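Local coordinates for protein ureidoglycolate hydrolase (Arabidopsis thaliana, PDB 4PXC) that catalyses the manganese-dependent hydrolysis of (S)-ureidoglycolate to glyoxylate, ammonium and carbon dioxide, a step of purine breakdown in plants, at residues 224-229 against 371-376; 276-281 against 307-312. The protein carries 1 engineered substitution. All coordinates share one frame; numbering follows the deposited sequence.

Contact 1 of 2, residues 224-229 against 371-376; sequences VVTAIA and MMISRA. With HGY ((2S)-amino(hydroxy)ethanoic acid), chain E.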
loop_
_atom_site.group_PDB
_atom_site.type_symbol
_atom_site.label_atom_id
_atom_site.label_comp_id
_atom_site.label_asym_id
_atom_site.label_seq_id
_atom_site.Cartn_x
_atom_site.Cartn_y
_atom_site.Cartn_z
ATOM N N VAL A 224 -19.015 -28.181 -19.467
ATOM C CA VAL A 224 -18.920 -27.721 -20.850
ATOM C C VAL A 224 -19.338 -26.256 -20.861
ATOM O O VAL A 224 -20.523 -25.934 -20.691
ATOM C CB VAL A 224 -19.809 -28.569 -21.799
ATOM C CG1 VAL A 224 -19.719 -28.049 -23.226
ATOM C CG2 VAL A 224 -19.395 -30.051 -21.737
ATOM N N VAL A 225 -18.365 -25.357 -21.023
ATOM C CA VAL A 225 -18.644 -23.923 -20.887
ATOM C C VAL A 225 -19.329 -23.328 -22.114
ATOM O O VAL A 225 -18.824 -23.438 -23.237
ATOM C CB VAL A 225 -17.368 -23.122 -20.576
ATOM C CG1 VAL A 225 -17.677 -21.637 -20.522
ATOM C CG2 VAL A 225 -16.777 -23.597 -19.256
ATOM N N THR A 226 -20.474 -22.686 -21.900
ATOM C CA THR A 226 -21.263 -22.169 -23.016
ATOM C C THR A 226 -21.097 -20.674 -23.221
ATOM O O THR A 226 -21.400 -20.159 -24.306
ATOM C CB THR A 226 -22.768 -22.459 -22.833
ATOM O OG1 THR A 226 -23.249 -21.769 -21.674
ATOM C CG2 THR A 226 -23.016 -23.959 -22.670
ATOM N N ALA A 227 -20.630 -19.972 -22.189
ATOM C CA ALA A 227 -20.478 -18.518 -22.274
ATOM C C ALA A 227 -19.540 -18.026 -21.186
ATOM O O ALA A 227 -19.292 -18.733 -20.210
ATOM C CB ALA A 227 -21.846 -17.823 -22.149
ATOM N N ILE A 228 -19.038 -16.808 -21.359
ATOM C CA ILE A 228 -18.144 -16.176 -20.391
ATOM C C ILE A 228 -18.726 -14.812 -20.021
ATOM O O ILE A 228 -19.063 -14.031 -20.908
ATOM C CB ILE A 228 -16.716 -15.993 -20.986
ATOM C CG1 ILE A 228 -16.100 -17.360 -21.326
ATOM C CG2 ILE A 228 -15.814 -15.235 -20.021
ATOM C CD1 ILE A 228 -14.783 -17.296 -22.125
ATOM N N ALA A 229 -18.852 -14.532 -18.723
ATOM C CA ALA A 229 -19.432 -13.271 -18.236
ATOM C C ALA A 229 -18.656 -12.038 -18.688
ATOM O O ALA A 229 -17.466 -12.125 -18.988
ATOM C CB ALA A 229 -19.537 -13.293 -16.708
ATOM N N MET A 371 -23.759 -28.299 -18.936
ATOM C CA MET A 371 -23.484 -27.016 -19.564
ATOM C C MET A 371 -23.414 -25.977 -18.465
ATOM O O MET A 371 -24.228 -25.990 -17.543
ATOM C CB MET A 371 -24.629 -26.650 -20.506
ATOM C CG MET A 371 -24.904 -27.702 -21.555
ATOM S SD MET A 371 -23.508 -27.833 -22.683
ATOM C CE MET A 371 -24.282 -28.787 -24.000
ATOM N N MET A 372 -22.454 -25.063 -18.556
ATOM C CA MET A 372 -22.376 -24.006 -17.559
ATOM C C MET A 372 -21.648 -22.779 -18.091
ATOM O O MET A 372 -20.994 -22.823 -19.130
ATOM C CB MET A 372 -21.726 -24.522 -16.269
ATOM C CG MET A 372 -20.338 -25.112 -16.450
ATOM S SD MET A 372 -19.816 -26.072 -15.011
ATOM C CE MET A 372 -19.930 -24.857 -13.702
ATOM N N ILE A 373 -21.790 -21.669 -17.381
ATOM C CA ILE A 373 -21.147 -20.429 -17.792
ATOM C C ILE A 373 -19.906 -20.184 -16.928
ATOM O O ILE A 373 -19.818 -20.687 -15.799
ATOM C CB ILE A 373 -22.159 -19.266 -17.710
ATOM C CG1 ILE A 373 -23.390 -19.608 -18.558
ATOM C CG2 ILE A 373 -21.562 -17.970 -18.185
ATOM C CD1 ILE A 373 -24.371 -18.484 -18.703
ATOM N N SER A 374 -18.934 -19.450 -17.465
ATOM C CA SER A 374 -17.774 -19.035 -16.676
ATOM C C SER A 374 -18.052 -17.679 -16.059
ATOM O O SER A 374 -18.487 -16.775 -16.760
ATOM C CB SER A 374 -16.541 -18.930 -17.573
ATOM O OG SER A 374 -15.428 -18.444 -16.832
ATOM N N ARG A 375 -17.802 -17.526 -14.757
ATOM C CA ARG A 375 -17.948 -16.217 -14.120
ATOM C C ARG A 375 -16.640 -15.439 -14.221
ATOM O O ARG A 375 -16.642 -14.227 -14.428
ATOM C CB ARG A 375 -18.358 -16.362 -12.658
ATOM C CG ARG A 375 -19.610 -17.195 -12.454
ATOM C CD ARG A 375 -20.076 -17.131 -11.007
ATOM N NE ARG A 375 -21.302 -17.905 -10.799
ATOM C CZ ARG A 375 -22.517 -17.513 -11.175
ATOM N NH1 ARG A 375 -22.689 -16.353 -11.793
ATOM N NH2 ARG A 375 -23.568 -18.289 -10.935
ATOM N N ALA A 376 -15.525 -16.142 -14.066
ATOM C CA ALA A 376 -14.214 -15.553 -14.321
ATOM C C ALA A 376 -14.082 -15.287 -15.804
ATOM O O ALA A 376 -14.818 -15.879 -16.612
ATOM C CB ALA A 376 -13.114 -16.501 -13.869
HETATM O OXT HGY E . -10.080 -12.433 -12.545
HETATM C C HGY E . -10.205 -13.351 -13.412
HETATM O O HGY E . -11.329 -13.627 -13.927
HETATM C CA HGY E . -9.015 -14.180 -13.784
HETATM O OB HGY E . -7.875 -13.779 -13.117
HETATM N N HGY E . -8.776 -14.324 -15.193
HETATM O O HOH W 1 -15.910 -12.267 -16.455
#

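Contact 2 of 2, residues 276-281 against 307-312; sequences SIDTVG and RDIDEA. With HGY ((2S)-amino(hydroxy)ethanoic acid), chain E.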
loop_
_atom_site.group_PDB
_atom_site.type_symbol
_atom_site.label_atom_id
_atom_site.label_comp_id
_atom_site.label_asym_id
_atom_site.label_seq_id
_atom_site.Cartn_x
_atom_site.Cartn_y
_atom_site.Cartn_z
ATOM N N SER A 276 -29.904 -9.251 -9.310
ATOM C CA SER A 276 -29.446 -10.533 -9.849
ATOM C C SER A 276 -28.257 -11.099 -9.083
ATOM O O SER A 276 -27.289 -10.384 -8.792
ATOM C CB SER A 276 -29.073 -10.416 -11.322
ATOM O OG SER A 276 -28.471 -11.631 -11.761
ATOM N N ILE A 277 -28.335 -12.391 -8.773
ATOM C CA ILE A 277 -27.232 -13.105 -8.138
ATOM C C ILE A 277 -25.972 -13.140 -9.018
ATOM O O ILE A 277 -24.863 -13.304 -8.506
ATOM C CB ILE A 277 -27.659 -14.548 -7.749
ATOM C CG1 ILE A 277 -26.646 -15.190 -6.806
ATOM C CG2 ILE A 277 -27.874 -15.415 -8.985
ATOM C CD1 ILE A 277 -26.734 -14.679 -5.414
ATOM N N ASP A 278 -26.130 -12.959 -10.330
ATOM C CA ASP A 278 -24.989 -13.066 -11.259
ATOM C C ASP A 278 -24.076 -11.839 -11.305
ATOM O O ASP A 278 -23.010 -11.868 -11.934
ATOM C CB ASP A 278 -25.481 -13.396 -12.665
ATOM C CG ASP A 278 -26.105 -14.770 -12.741
ATOM O OD1 ASP A 278 -25.532 -15.708 -12.140
ATOM O OD2 ASP A 278 -27.171 -14.903 -13.376
ATOM N N THR A 279 -24.490 -10.767 -10.637
ATOM C CA THR A 279 -23.712 -9.535 -10.619
ATOM C C THR A 279 -22.703 -9.566 -9.481
ATOM O O THR A 279 -23.045 -9.903 -8.352
ATOM C CB THR A 279 -24.629 -8.310 -10.393
ATOM O OG1 THR A 279 -25.819 -8.435 -11.186
ATOM C CG2 THR A 279 -23.897 -7.019 -10.760
ATOM N N VAL A 280 -21.456 -9.204 -9.774
ATOM C CA VAL A 280 -20.452 -9.049 -8.728
ATOM C C VAL A 280 -19.719 -7.711 -8.880
ATOM O O VAL A 280 -19.686 -7.125 -9.964
ATOM C CB VAL A 280 -19.432 -10.212 -8.736
ATOM C CG1 VAL A 280 -20.122 -11.538 -8.400
ATOM C CG2 VAL A 280 -18.730 -10.299 -10.101
ATOM N N GLY A 281 -19.134 -7.230 -7.784
ATOM C CA GLY A 281 -18.314 -6.031 -7.837
ATOM C C GLY A 281 -17.410 -6.046 -6.627
ATOM O O GLY A 281 -17.823 -6.491 -5.559
ATOM N N ARG A 307 -18.595 -7.296 -12.795
ATOM C CA ARG A 307 -18.934 -8.197 -13.896
ATOM C C ARG A 307 -20.388 -8.619 -13.793
ATOM O O ARG A 307 -21.004 -8.496 -12.733
ATOM C CB ARG A 307 -18.067 -9.475 -13.852
ATOM C CG ARG A 307 -16.588 -9.237 -13.571
ATOM C CD ARG A 307 -15.829 -10.530 -13.356
ATOM N NE ARG A 307 -14.535 -10.282 -12.707
ATOM C CZ ARG A 307 -13.496 -11.111 -12.787
ATOM N NH1 ARG A 307 -13.603 -12.233 -13.485
ATOM N NH2 ARG A 307 -12.355 -10.822 -12.173
ATOM N N ASP A 308 -20.928 -9.116 -14.903
ATOM C CA ASP A 308 -22.230 -9.779 -14.895
ATOM C C ASP A 308 -22.285 -10.589 -16.185
ATOM O O ASP A 308 -21.629 -10.225 -17.172
ATOM C CB ASP A 308 -23.369 -8.749 -14.831
ATOM C CG ASP A 308 -24.720 -9.370 -14.449
ATOM O OD1 ASP A 308 -24.969 -10.550 -14.786
ATOM O OD2 ASP A 308 -25.547 -8.679 -13.803
ATOM N N ILE A 309 -23.030 -11.690 -16.185
ATOM C CA ILE A 309 -23.265 -12.417 -17.434
ATOM C C ILE A 309 -24.050 -11.524 -18.393
ATOM O O ILE A 309 -23.892 -11.609 -19.622
ATOM C CB ILE A 309 -24.011 -13.759 -17.197
ATOM C CG1 ILE A 309 -24.201 -14.528 -18.519
ATOM C CG2 ILE A 309 -25.361 -13.522 -16.524
ATOM C CD1 ILE A 309 -22.922 -14.680 -19.343
ATOM N N ASP A 310 -24.877 -10.650 -17.826
ATOM C CA ASP A 310 -25.676 -9.714 -18.619
ATOM C C ASP A 310 -24.937 -8.388 -18.773
ATOM O O ASP A 310 -24.748 -7.663 -17.792
ATOM C CB ASP A 310 -27.034 -9.483 -17.950
ATOM C CG ASP A 310 -27.966 -8.641 -18.801
ATOM O OD1 ASP A 310 -27.900 -7.397 -18.710
ATOM O OD2 ASP A 310 -28.753 -9.223 -19.579
ATOM N N GLU A 311 -24.525 -8.074 -20.000
ATOM C CA GLU A 311 -23.719 -6.878 -20.266
ATOM C C GLU A 311 -24.425 -5.584 -19.847
ATOM O O GLU A 311 -23.816 -4.702 -19.242
ATOM C CB GLU A 311 -23.337 -6.818 -21.755
ATOM C CG GLU A 311 -22.217 -5.829 -22.080
ATOM C CD GLU A 311 -21.889 -5.777 -23.573
ATOM O OE1 GLU A 311 -22.531 -6.510 -24.352
ATOM O OE2 GLU A 311 -20.985 -5.004 -23.967
ATOM N N ALA A 312 -25.712 -5.473 -20.159
ATOM C CA ALA A 312 -26.455 -4.251 -19.854
ATOM C C ALA A 312 -26.540 -3.997 -18.351
ATOM O O ALA A 312 -26.370 -2.861 -17.894
ATOM C CB ALA A 312 -27.855 -4.301 -20.473
HETATM O OXT HGY E . -10.080 -12.433 -12.545
HETATM C C HGY E . -10.205 -13.351 -13.412
HETATM O O HGY E . -11.329 -13.627 -13.927
HETATM C CA HGY E . -9.015 -14.180 -13.784
HETATM O OB HGY E . -7.875 -13.779 -13.117
HETATM N N HGY E . -8.776 -14.324 -15.193
#

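Contact 1 of 2, residues 224-229 against 371-376
Val224 and Met371 open a parallel beta pairing between strands 222-239 and 369-374, interrupted by a beta bulge: Thr226 and Ala227 on one strand face Ile373 alone on the other. Before the bulge, Val224 O accepts from Met372 N (3.0 Å) and Thr226 N donates to Met372 O (2.8 Å). Beyond it, Ser374 N reaches Ala227 O in a nearly straight bond (174°), and Ala229 N donates to Ser374 O.

Met371 shows how a long, flexible side chain suits the edge of this pairing. Met371 CB packs on Thr226 CG2 (3.8 Å); at CG the chain bends (chi2 -66°), and this lays Met371 SD beside Val224, 3.8 Å from Val224 CG1, and close to Thr226 CG2. The Met371 side chain also touches Ile355 of helix 352-364, which covers Val224 and Thr226 as well.

Ile373 fits more tightly. The CG2 branch of Ile373 lies anti to the backbone N and presses on Ala227 O at 3.1 Å, and the same methyl lies 4.0 Å from Ala227 CB.

On the face shared by Val225, Ile228 and Ser374, strand 389-394 supplies Met391 and Phe393. Past the strand ends, one water donates to both Ala229 O and Arg375 O, and Ala376, a residue of the ligand pocket, sets its CB 3.4 Å from O of the bound (S)-hydroxyglycine.

Contact 2 of 2, residues 276-281 against 307-312
Val280 and Arg307 are joined by two backbone hydrogen bonds, Val280 N to Arg307 O (3.1 Å) and Arg307 N to Val280 O (3.0 Å), which makes them an antiparallel hydrogen-bonded pair. Thr279 CA also directs its hydrogen at Arg307 O.

Side-chain hydrogen bonds take over beyond this pair. Thr279 OG1 donates to Asp308 OD2 across 2.6 Å, meeting the carboxylate from above its plane. Asp308 has its CG anti to the backbone N (chi1 -165°), which carries the carboxylate across to the threonine. The group is gripped at both oxygens: Asp308 OD2 is also salt-bridged to Arg313, and Asp308 OD1 accepts from Asp310 N (3.0 Å), closing an Asx turn. A short aspartate suits such a place, since it can tie the loop before strand 280-289 to the backbone just beyond its own strand. Asp310 is the N-cap of helix 311-332, its OD1 taking the backbone N of Arg313.

The Val280–Arg307 pair and the Thr279–Asp308 bond lie at the open end of the beta hairpin formed by strands 280-289 and 295-308, within the region involved in dimerization. Ahead of the first strand, a type I turn from Ser276 to Thr279 is combined with an ST turn, in which Ser276 OG accepts from Asp278 N.

Among apolar contacts, Val280 CG2 rests on Arg307 CB (3.9 Å), and Gly246 of the second subunit packs on both residues. Asp278 and Ile309 run side by side, with Asp278 CB against Ile309 CG2; the aspartate's OD1 is salt-bridged to Arg375.

From this contact, the Arg307 guanidinium reaches the ligand. The chain is extended from CG to NE, and NE is salt-bridged to Asp305, which probably limits its movement. Arg307 NH1 donates to O of (S)-hydroxyglycine (2.7 Å) and Arg307 NH2 to OXT (2.8 Å, 172°), a bidentate interaction with the carboxylate.

The centres of the two contacts lie about 13 Å apart, and contact 2 is nested along the chain inside the loop closed by contact 1. Strands 222-239 and 295-308, one from each contact, are neighbours in the same sheet. The contacts also meet directly: besides the salt bridge that joins Arg375 of contact 1 to contact 2, Ile373 packs on Ile309, and Ala376 CA lies beside Arg307 NH1. The last of these meetings is at the bound (S)-hydroxyglycine, which both contacts touch. Both also reach the second subunit, whose Asn294 is hydrogen-bonded to the same ligand, so the pocket is completed by the homodimer.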